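Local atomic coordinates of alkylhalidase CmlS (Streptomyces venezuelae, PDB entry 3I3L), a protein that binds FAD, in part through a covalent flavin-aspartate bond, and acts as a flavin-dependent halogenase in chloramphenicol biosynthesis. Residues A[311-316]-A[336-341]; A[471-476]-A[557-562]; A[163-166]-A[171-174]. All coordinates share one frame; numbering follows the deposited sequence.

Interaction 1: residues A[311-316]-A[336-341]; sequences FLCGDA and VSAAAA. With FAD (flavin-adenine dinucleotide), chain B.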
loop_
_atom_site.group_PDB
_atom_site.type_symbol
_atom_site.label_atom_id
_atom_site.label_comp_id
_atom_site.label_asym_id
_atom_site.label_seq_id
_atom_site.Cartn_x
_atom_site.Cartn_y
_atom_site.Cartn_z
ATOM N N PHE A 311 -6.687 18.297 -0.819
ATOM C CA PHE A 311 -6.374 16.938 -0.514
ATOM C C PHE A 311 -4.925 16.700 -0.974
ATOM O O PHE A 311 -4.538 17.152 -2.033
ATOM C CB PHE A 311 -7.310 15.966 -1.283
ATOM C CG PHE A 311 -8.743 15.989 -0.788
ATOM C CD1 PHE A 311 -9.220 14.987 0.013
ATOM C CD2 PHE A 311 -9.576 17.053 -1.096
ATOM C CE1 PHE A 311 -10.466 15.008 0.550
ATOM C CE2 PHE A 311 -10.910 17.066 -0.601
ATOM C CZ PHE A 311 -11.343 16.069 0.214
ATOM N N LEU A 312 -4.142 15.945 -0.173
ATOM C CA LEU A 312 -2.856 15.428 -0.608
ATOM C C LEU A 312 -3.016 13.960 -1.002
ATOM O O LEU A 312 -3.649 13.182 -0.256
ATOM C CB LEU A 312 -1.816 15.549 0.533
ATOM C CG LEU A 312 -1.785 16.853 1.352
ATOM C CD1 LEU A 312 -0.751 16.756 2.435
ATOM C CD2 LEU A 312 -1.533 18.155 0.462
ATOM N N CYS A 313 -2.443 13.561 -2.155
ATOM C CA CYS A 313 -2.528 12.178 -2.621
ATOM C C CYS A 313 -1.116 11.621 -2.950
ATOM O O CYS A 313 -0.248 12.374 -3.401
ATOM C CB CYS A 313 -3.383 12.085 -3.913
ATOM S SG CYS A 313 -5.077 12.671 -3.736
ATOM N N GLY A 314 -0.881 10.318 -2.720
ATOM C CA GLY A 314 0.384 9.711 -3.066
ATOM C C GLY A 314 1.541 10.264 -2.244
ATOM O O GLY A 314 1.338 10.636 -1.124
ATOM N N ASP A 315 2.745 10.330 -2.829
ATOM C CA ASP A 315 3.936 10.735 -2.052
ATOM C C ASP A 315 3.766 12.139 -1.482
ATOM O O ASP A 315 4.414 12.486 -0.501
ATOM C CB ASP A 315 5.211 10.692 -2.902
ATOM C CG ASP A 315 5.665 9.285 -3.245
ATOM O OD1 ASP A 315 5.016 8.284 -2.874
ATOM O OD2 ASP A 315 6.641 9.182 -3.963
ATOM N N ALA A 316 2.876 12.951 -2.068
ATOM C CA ALA A 316 2.631 14.288 -1.537
ATOM C C ALA A 316 2.090 14.198 -0.111
ATOM O O ALA A 316 2.280 15.119 0.695
ATOM C CB ALA A 316 1.629 15.120 -2.471
ATOM N N VAL A 336 -8.225 8.015 -6.043
ATOM C CA VAL A 336 -9.632 7.639 -6.187
ATOM C C VAL A 336 -10.423 8.120 -5.006
ATOM O O VAL A 336 -11.558 8.633 -5.185
ATOM C CB VAL A 336 -9.801 6.110 -6.345
ATOM C CG1 VAL A 336 -11.231 5.685 -6.029
ATOM C CG2 VAL A 336 -9.417 5.668 -7.792
ATOM N N SER A 337 -9.872 7.998 -3.808
ATOM C CA SER A 337 -10.620 8.443 -2.596
ATOM C C SER A 337 -10.779 9.939 -2.530
ATOM O O SER A 337 -11.790 10.457 -2.043
ATOM C CB SER A 337 -9.916 7.970 -1.309
ATOM O OG SER A 337 -9.899 6.566 -1.279
ATOM N N ALA A 338 -9.751 10.654 -2.950
ATOM C CA ALA A 338 -9.801 12.120 -2.868
ATOM C C ALA A 338 -10.834 12.639 -3.894
ATOM O O ALA A 338 -11.540 13.564 -3.600
ATOM C CB ALA A 338 -8.423 12.769 -3.188
ATOM N N ALA A 339 -10.861 12.023 -5.085
ATOM C CA ALA A 339 -11.875 12.297 -6.090
ATOM C C ALA A 339 -13.315 12.081 -5.518
ATOM O O ALA A 339 -14.172 12.958 -5.616
ATOM C CB ALA A 339 -11.631 11.397 -7.325
ATOM N N ALA A 340 -13.565 10.923 -4.928
ATOM C CA ALA A 340 -14.877 10.613 -4.417
ATOM C C ALA A 340 -15.203 11.573 -3.303
ATOM O O ALA A 340 -16.368 11.960 -3.125
ATOM C CB ALA A 340 -14.910 9.159 -3.924
ATOM N N ALA A 341 -14.190 11.931 -2.507
ATOM C CA ALA A 341 -14.391 12.842 -1.377
ATOM C C ALA A 341 -14.815 14.224 -1.861
ATOM O O ALA A 341 -15.725 14.832 -1.291
ATOM C CB ALA A 341 -13.063 12.967 -0.541
HETATM P PA FAD B . 5.255 10.954 -8.542
HETATM O O1A FAD B . 6.534 11.536 -7.986
HETATM O O2A FAD B . 5.374 9.661 -9.271
HETATM O O5B FAD B . 4.582 12.072 -9.523
HETATM C C5B FAD B . 4.512 13.426 -9.123
HETATM C C4B FAD B . 4.606 14.385 -10.331
HETATM O O4B FAD B . 4.420 15.731 -9.832
HETATM C C3B FAD B . 5.957 14.356 -11.005
HETATM O O3B FAD B . 5.808 13.985 -12.342
HETATM C C2B FAD B . 6.481 15.797 -10.903
HETATM O O2B FAD B . 7.031 16.222 -12.110
HETATM C C1B FAD B . 5.240 16.609 -10.566
HETATM N N9A FAD B . 5.410 17.814 -9.775
HETATM C C8A FAD B . 6.150 17.966 -8.641
HETATM N N7A FAD B . 6.008 19.234 -8.199
HETATM C C5A FAD B . 5.252 19.927 -9.083
HETATM C C6A FAD B . 4.828 21.242 -9.114
HETATM N N6A FAD B . 5.155 22.088 -8.153
HETATM N N1A FAD B . 4.009 21.627 -10.141
HETATM C C2A FAD B . 3.643 20.761 -11.141
HETATM N N3A FAD B . 4.061 19.467 -11.087
HETATM C C4A FAD B . 4.852 19.049 -10.075
HETATM N N1 FAD B . 6.358 2.221 -5.917
HETATM C C2 FAD B . 5.779 1.060 -6.400
HETATM O O2 FAD B . 4.560 1.033 -6.498
HETATM N N3 FAD B . 6.537 -0.031 -6.734
HETATM C C4 FAD B . 7.901 -0.002 -6.602
HETATM O O4 FAD B . 8.581 -1.022 -6.942
HETATM C C4X FAD B . 8.494 1.152 -6.085
HETATM N N5 FAD B . 9.854 1.222 -5.958
HETATM C C5X FAD B . 10.435 2.400 -5.548
HETATM C C6 FAD B . 11.828 2.478 -5.402
HETATM C C7 FAD B . 12.396 3.631 -4.916
HETATM C C7M FAD B . 13.893 3.755 -4.766
HETATM C C8 FAD B . 11.569 4.714 -4.636
HETATM C C8M FAD B . 12.143 6.005 -4.210
HETATM C C9 FAD B . 10.175 4.640 -4.734
HETATM C C9A FAD B . 9.633 3.454 -5.206
HETATM N N10 FAD B . 8.276 3.416 -5.358
HETATM C C10 FAD B . 7.697 2.267 -5.744
HETATM C "C1'" FAD B . 7.520 4.586 -4.827
HETATM C "C2'" FAD B . 6.665 5.187 -5.918
HETATM O "O2'" FAD B . 7.465 5.400 -7.011
HETATM C "C3'" FAD B . 5.917 6.437 -5.540
HETATM O "O3'" FAD B . 5.058 6.156 -4.457
HETATM C "C4'" FAD B . 5.032 6.935 -6.731
HETATM O "O4'" FAD B . 5.811 7.408 -7.795
HETATM C "C5'" FAD B . 4.167 8.100 -6.269
HETATM O "O5'" FAD B . 3.314 8.512 -7.298
HETATM P P FAD B . 2.861 10.024 -7.241
HETATM O O1P FAD B . 2.428 10.366 -5.832
HETATM O O2P FAD B . 1.901 10.311 -8.390
HETATM O O3P FAD B . 4.220 10.895 -7.360
#

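Interaction 2: residues A[471-476]-A[557-562]; sequences NSITRF and RLMEAG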
loop_
_atom_site.group_PDB
_atom_site.type_symbol
_atom_site.label_atom_id
_atom_site.label_comp_id
_atom_site.label_asym_id
_atom_site.label_seq_id
_atom_site.Cartn_x
_atom_site.Cartn_y
_atom_site.Cartn_z
ATOM N N ASN A 471 -13.660 -22.560 16.324
ATOM C CA ASN A 471 -14.576 -23.615 16.804
ATOM C C ASN A 471 -14.433 -23.841 18.291
ATOM O O ASN A 471 -15.407 -24.228 18.941
ATOM C CB ASN A 471 -14.415 -24.944 16.012
ATOM C CG ASN A 471 -15.033 -24.880 14.603
ATOM O OD1 ASN A 471 -14.657 -25.638 13.713
ATOM N ND2 ASN A 471 -15.978 -23.972 14.404
ATOM N N SER A 472 -13.245 -23.548 18.828
ATOM C CA SER A 472 -12.980 -23.764 20.240
ATOM C C SER A 472 -13.576 -22.663 21.108
ATOM O O SER A 472 -13.466 -22.719 22.332
ATOM C CB SER A 472 -11.477 -23.851 20.527
ATOM O OG SER A 472 -10.915 -22.562 20.465
ATOM N N ILE A 473 -14.167 -21.662 20.469
ATOM C CA ILE A 473 -14.685 -20.510 21.181
ATOM C C ILE A 473 -16.111 -20.768 21.646
ATOM O O ILE A 473 -17.068 -20.717 20.874
ATOM C CB ILE A 473 -14.643 -19.224 20.330
ATOM C CG1 ILE A 473 -13.169 -18.781 20.128
ATOM C CG2 ILE A 473 -15.476 -18.115 20.959
ATOM C CD1 ILE A 473 -13.026 -17.632 19.148
ATOM N N THR A 474 -16.226 -21.017 22.934
ATOM C CA THR A 474 -17.494 -21.334 23.546
ATOM C C THR A 474 -18.083 -20.124 24.227
ATOM O O THR A 474 -19.249 -20.138 24.612
ATOM C CB THR A 474 -17.333 -22.500 24.559
ATOM O OG1 THR A 474 -16.322 -22.166 25.515
ATOM C CG2 THR A 474 -16.898 -23.784 23.830
ATOM N N ARG A 475 -17.282 -19.078 24.407
ATOM C CA ARG A 475 -17.818 -17.839 24.962
ATOM C C ARG A 475 -17.208 -16.564 24.362
ATOM O O ARG A 475 -15.985 -16.416 24.382
ATOM C CB ARG A 475 -17.619 -17.854 26.486
ATOM C CG ARG A 475 -17.936 -16.536 27.173
ATOM C CD ARG A 475 -17.593 -16.630 28.641
ATOM N NE ARG A 475 -17.925 -15.414 29.382
ATOM C CZ ARG A 475 -17.453 -15.164 30.607
ATOM N NH1 ARG A 475 -17.798 -14.041 31.253
ATOM N NH2 ARG A 475 -16.616 -16.031 31.192
ATOM N N PHE A 476 -18.046 -15.650 23.860
ATOM C CA PHE A 476 -17.563 -14.347 23.374
ATOM C C PHE A 476 -17.936 -13.255 24.360
ATOM O O PHE A 476 -19.039 -13.270 24.890
ATOM C CB PHE A 476 -18.185 -13.948 22.002
ATOM C CG PHE A 476 -17.507 -14.547 20.797
ATOM C CD1 PHE A 476 -16.189 -14.255 20.512
ATOM C CD2 PHE A 476 -18.210 -15.392 19.927
ATOM C CE1 PHE A 476 -15.561 -14.767 19.380
ATOM C CE2 PHE A 476 -17.597 -15.936 18.810
ATOM C CZ PHE A 476 -16.263 -15.614 18.525
ATOM N N ARG A 557 -12.755 -10.110 11.717
ATOM C CA ARG A 557 -12.532 -8.667 11.722
ATOM C C ARG A 557 -12.930 -8.047 13.062
ATOM O O ARG A 557 -12.216 -7.212 13.576
ATOM C CB ARG A 557 -13.246 -7.975 10.555
ATOM C CG ARG A 557 -12.486 -8.069 9.219
ATOM C CD ARG A 557 -10.998 -7.767 9.450
ATOM N NE ARG A 557 -10.138 -8.090 8.302
ATOM C CZ ARG A 557 -9.542 -9.267 8.073
ATOM N NH1 ARG A 557 -8.769 -9.412 7.005
ATOM N NH2 ARG A 557 -9.706 -10.300 8.889
ATOM N N LEU A 558 -14.036 -8.496 13.643
ATOM C CA LEU A 558 -14.448 -7.994 14.980
ATOM C C LEU A 558 -13.444 -8.354 16.052
ATOM O O LEU A 558 -13.251 -7.602 17.018
ATOM C CB LEU A 558 -15.863 -8.446 15.363
ATOM C CG LEU A 558 -16.965 -7.730 14.591
ATOM C CD1 LEU A 558 -18.265 -8.576 14.551
ATOM C CD2 LEU A 558 -17.200 -6.292 15.129
ATOM N N MET A 559 -12.798 -9.494 15.892
ATOM C CA MET A 559 -11.789 -9.886 16.836
ATOM C C MET A 559 -10.582 -8.945 16.673
ATOM O O MET A 559 -10.130 -8.384 17.666
ATOM C CB MET A 559 -11.419 -11.385 16.721
ATOM C CG MET A 559 -12.542 -12.337 17.273
ATOM S SD MET A 559 -12.333 -14.106 17.116
ATOM C CE MET A 559 -11.155 -14.398 18.314
ATOM N N GLU A 560 -10.085 -8.783 15.434
ATOM C CA GLU A 560 -8.944 -7.882 15.148
ATOM C C GLU A 560 -9.234 -6.417 15.550
ATOM O O GLU A 560 -8.333 -5.703 15.959
ATOM C CB GLU A 560 -8.532 -7.909 13.673
ATOM C CG GLU A 560 -7.717 -9.108 13.273
ATOM C CD GLU A 560 -7.873 -9.488 11.787
ATOM O OE1 GLU A 560 -8.695 -8.860 11.061
ATOM O OE2 GLU A 560 -7.176 -10.439 11.346
ATOM N N ALA A 561 -10.496 -6.006 15.440
ATOM C CA ALA A 561 -10.917 -4.668 15.848
ATOM C C ALA A 561 -10.967 -4.513 17.358
ATOM O O ALA A 561 -11.167 -3.402 17.838
ATOM C CB ALA A 561 -12.252 -4.340 15.266
ATOM N N GLY A 562 -10.788 -5.608 18.104
ATOM C CA GLY A 562 -10.877 -5.583 19.561
ATOM C C GLY A 562 -12.301 -5.445 20.093
ATOM O O GLY A 562 -12.496 -5.255 21.284
#

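Interaction 3: residues A[163-166]-A[171-174]; sequences VLTV and ESVT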
loop_
_atom_site.group_PDB
_atom_site.type_symbol
_atom_site.label_atom_id
_atom_site.label_comp_id
_atom_site.label_asym_id
_atom_site.label_seq_id
_atom_site.Cartn_x
_atom_site.Cartn_y
_atom_site.Cartn_z
ATOM N N VAL A 163 -6.280 29.582 -4.882
ATOM C CA VAL A 163 -5.565 30.247 -5.966
ATOM C C VAL A 163 -4.159 29.753 -6.200
ATOM O O VAL A 163 -3.342 29.917 -5.386
ATOM C CB VAL A 163 -5.555 31.777 -5.755
ATOM C CG1 VAL A 163 -4.931 32.486 -6.973
ATOM C CG2 VAL A 163 -6.984 32.265 -5.525
ATOM N N LEU A 164 -3.878 29.230 -7.385
ATOM C CA LEU A 164 -2.545 28.726 -7.717
ATOM C C LEU A 164 -1.738 29.711 -8.537
ATOM O O LEU A 164 -2.279 30.370 -9.420
ATOM C CB LEU A 164 -2.683 27.427 -8.534
ATOM C CG LEU A 164 -2.850 26.120 -7.733
ATOM C CD1 LEU A 164 -4.001 26.179 -6.868
ATOM C CD2 LEU A 164 -3.012 25.006 -8.711
ATOM N N THR A 165 -0.448 29.805 -8.270
ATOM C CA THR A 165 0.411 30.489 -9.217
ATOM C C THR A 165 1.165 29.464 -9.999
ATOM O O THR A 165 1.717 28.528 -9.419
ATOM C CB THR A 165 1.356 31.486 -8.581
ATOM O OG1 THR A 165 0.589 32.437 -7.853
ATOM C CG2 THR A 165 2.157 32.230 -9.657
ATOM N N VAL A 166 1.197 29.663 -11.315
ATOM C CA VAL A 166 1.718 28.709 -12.322
ATOM C C VAL A 166 2.713 29.430 -13.267
ATOM O O VAL A 166 2.488 30.597 -13.649
ATOM C CB VAL A 166 0.484 28.227 -13.116
ATOM C CG1 VAL A 166 0.715 28.195 -14.554
ATOM C CG2 VAL A 166 -0.068 26.928 -12.534
ATOM N N GLU A 171 6.266 33.600 -17.715
ATOM C CA GLU A 171 5.329 34.418 -16.971
ATOM C C GLU A 171 4.687 33.605 -15.829
ATOM O O GLU A 171 4.267 32.453 -16.025
ATOM C CB GLU A 171 4.219 34.924 -17.900
ATOM C CG GLU A 171 4.711 35.652 -19.189
ATOM C CD GLU A 171 3.564 36.013 -20.168
ATOM O OE1 GLU A 171 3.861 36.449 -21.316
ATOM O OE2 GLU A 171 2.370 35.861 -19.794
ATOM N N SER A 172 4.617 34.211 -14.648
ATOM C CA SER A 172 3.680 33.756 -13.645
ATOM C C SER A 172 2.234 34.005 -14.110
ATOM O O SER A 172 1.882 35.107 -14.445
ATOM C CB SER A 172 3.922 34.423 -12.290
ATOM O OG SER A 172 5.221 34.125 -11.814
ATOM N N VAL A 173 1.416 32.963 -14.120
ATOM C CA VAL A 173 0.003 33.108 -14.322
ATOM C C VAL A 173 -0.753 32.542 -13.117
ATOM O O VAL A 173 -0.371 31.528 -12.529
ATOM C CB VAL A 173 -0.432 32.383 -15.597
ATOM C CG1 VAL A 173 -1.927 32.356 -15.701
ATOM C CG2 VAL A 173 0.135 33.154 -16.856
ATOM N N THR A 174 -1.904 33.135 -12.840
ATOM C CA THR A 174 -2.657 32.883 -11.664
ATOM C C THR A 174 -3.950 32.172 -12.026
ATOM O O THR A 174 -4.591 32.533 -12.985
ATOM C CB THR A 174 -2.850 34.287 -11.019
ATOM O OG1 THR A 174 -2.052 34.397 -9.855
ATOM C CG2 THR A 174 -4.245 34.619 -10.736
#

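Interaction 1: residues A[311-316]-A[336-341]
In the FAD-binding domain, the end of strand 310-312 packs on helix 327-347, with Phe311 and Cys313 set against Ala338 and Ala341. The methyl of Ala338 touches both residues: its CB lies 3.4 Å from Cys313 SG and 3.9 Å from Phe311 CB. One helical turn on, Ala341 CB comes within 3.5 Å of Phe311 CE1, approaching the ring obliquely. With its CG beside the backbone N (chi1 -70°), Phe311 extends its ring along the helix from one alanine to the next; His356 also stacks on the ring and Tyr359 meets it edge-to-face. Strand 310-312 is the last parallel strand of the Rossmann-like sheet, and the chain leaving it turns onto the cofactor. The Asp315 backbone N donates to FAD O1P at 3.0 Å, while Asp315 OD1 accepts a hydrogen bond of 2.7 Å from the ribityl hydroxyl O3'. An alanine at Asp315 is likely to leave O3' without this acceptor and the ribityl chain freer to turn. Gly314, at positive phi, passes 3.5 Å from O1P at its CA; a CB there would collide with that oxygen.

Interaction 2: residues A[471-476]-A[557-562]
Met559 reaches from helix 551-560 to strand 473-478, and its thioether meets two side chains of the strand. Its CE meets Ile473 CD1 at 3.8 Å, the two side chains reaching toward each other tip to tip. The sulfur lies at the edge of the Phe476 ring, close to the ring plane: Met559 SD is 4.0 Å from Phe476 CE1 and 5.3 Å from the ring centroid, 82° off the ring normal. This is an edge-on Met-aromatic contact, in which the two side chains cross at about a right angle. The methionine is extended through chi2 and bends at chi3 (74°), which turns the methyl away from the ring while CE still meets the isoleucine. Ile473 also covers one face of the phenylalanine from its own strand, with CG2 3.5 Å above the ring plane and over its centre. Leu564 touches both Met559 and Phe476, and Leu528 and Leu538 add further apolar contacts to the ring.

On the helix, Arg557 NH2 and Glu560 OE1 form a salt bridge of 2.8 Å. Gly562, at positive phi, is the first residue to leave helical geometry and forms a Schellman motif, its N bonded to Met559 O at 2.9 Å. The chain then enters strand 564-568, which pairs with strand 473-478; there Thr474 and Arg475 both face Tyr567 in a classic beta bulge. The contact thus belongs to an alpha/beta packing in the C-terminal domain, where a helix leads through a Schellman turn into the central strand of a three-stranded antiparallel sheet and lies against the neighbouring edge strand.

Interaction 3: residues A[163-166]-A[171-174]
Val166 and Val173 face each other as an antiparallel hydrogen-bonded pair, joined by two backbone bonds: Val166 N to Val173 O at 2.7 Å and Val173 N to Val166 O at 2.6 Å. The second is the straighter, with an N-H...O angle of 175° against 153°. Weaker CA-H...O contacts flank them, from Thr174 CA to Leu164 O and from Ser172 CA to Val166 O, both 3.4 Å long, and from Thr165 CA to Val173 O.

Side-chain contacts are looser. Thr165 and Thr174 form the adjoining non-hydrogen-bonded pair, their side chains crossing obliquely with OG1 atoms 3.9 Å apart. The Thr165 methyl, anti to the backbone N (OG1 chi1 -57°), points diagonally toward the other strand, its CG2 3.9 Å from Ser172 CB. On the face opposite the threonines, Val166 CG1 comes no nearer to Val173 CB than 4.5 Å.

Strand 162-168 also bonds to strand 151-155 on its other flank, where Leu164 and Val166 touch Val151, whose backbone N is hydrogen-bonded to FAD. The two segments lie on the arms of a beta hairpin, strands 162-168 and 171-177, which forms the middle and one edge of a three-stranded antiparallel sheet in the FAD-binding domain.

In the fold
Along the chain the contacts come in the order interaction 3, interaction 1, interaction 2, each closing before the next opens. Interactions 3 and 1 share the FAD-binding domain, their centres about 22 Å apart, but use different sheets: the three-stranded antiparallel hairpin sheet and the mixed sheet carrying strand 310-312. Segment 311-316 bonds the cofactor directly, whereas 163-166 lies behind Val151, which does. Interaction 2 belongs to the C-terminal domain, away from the annotated sites, with its centre about 34 Å from that of interaction 1 and about 56 Å from that of interaction 3, which lies on the opposite side of the chain's centre. Cofactor binding and the C-terminal helix-sheet packing thus occupy separate parts of one chain.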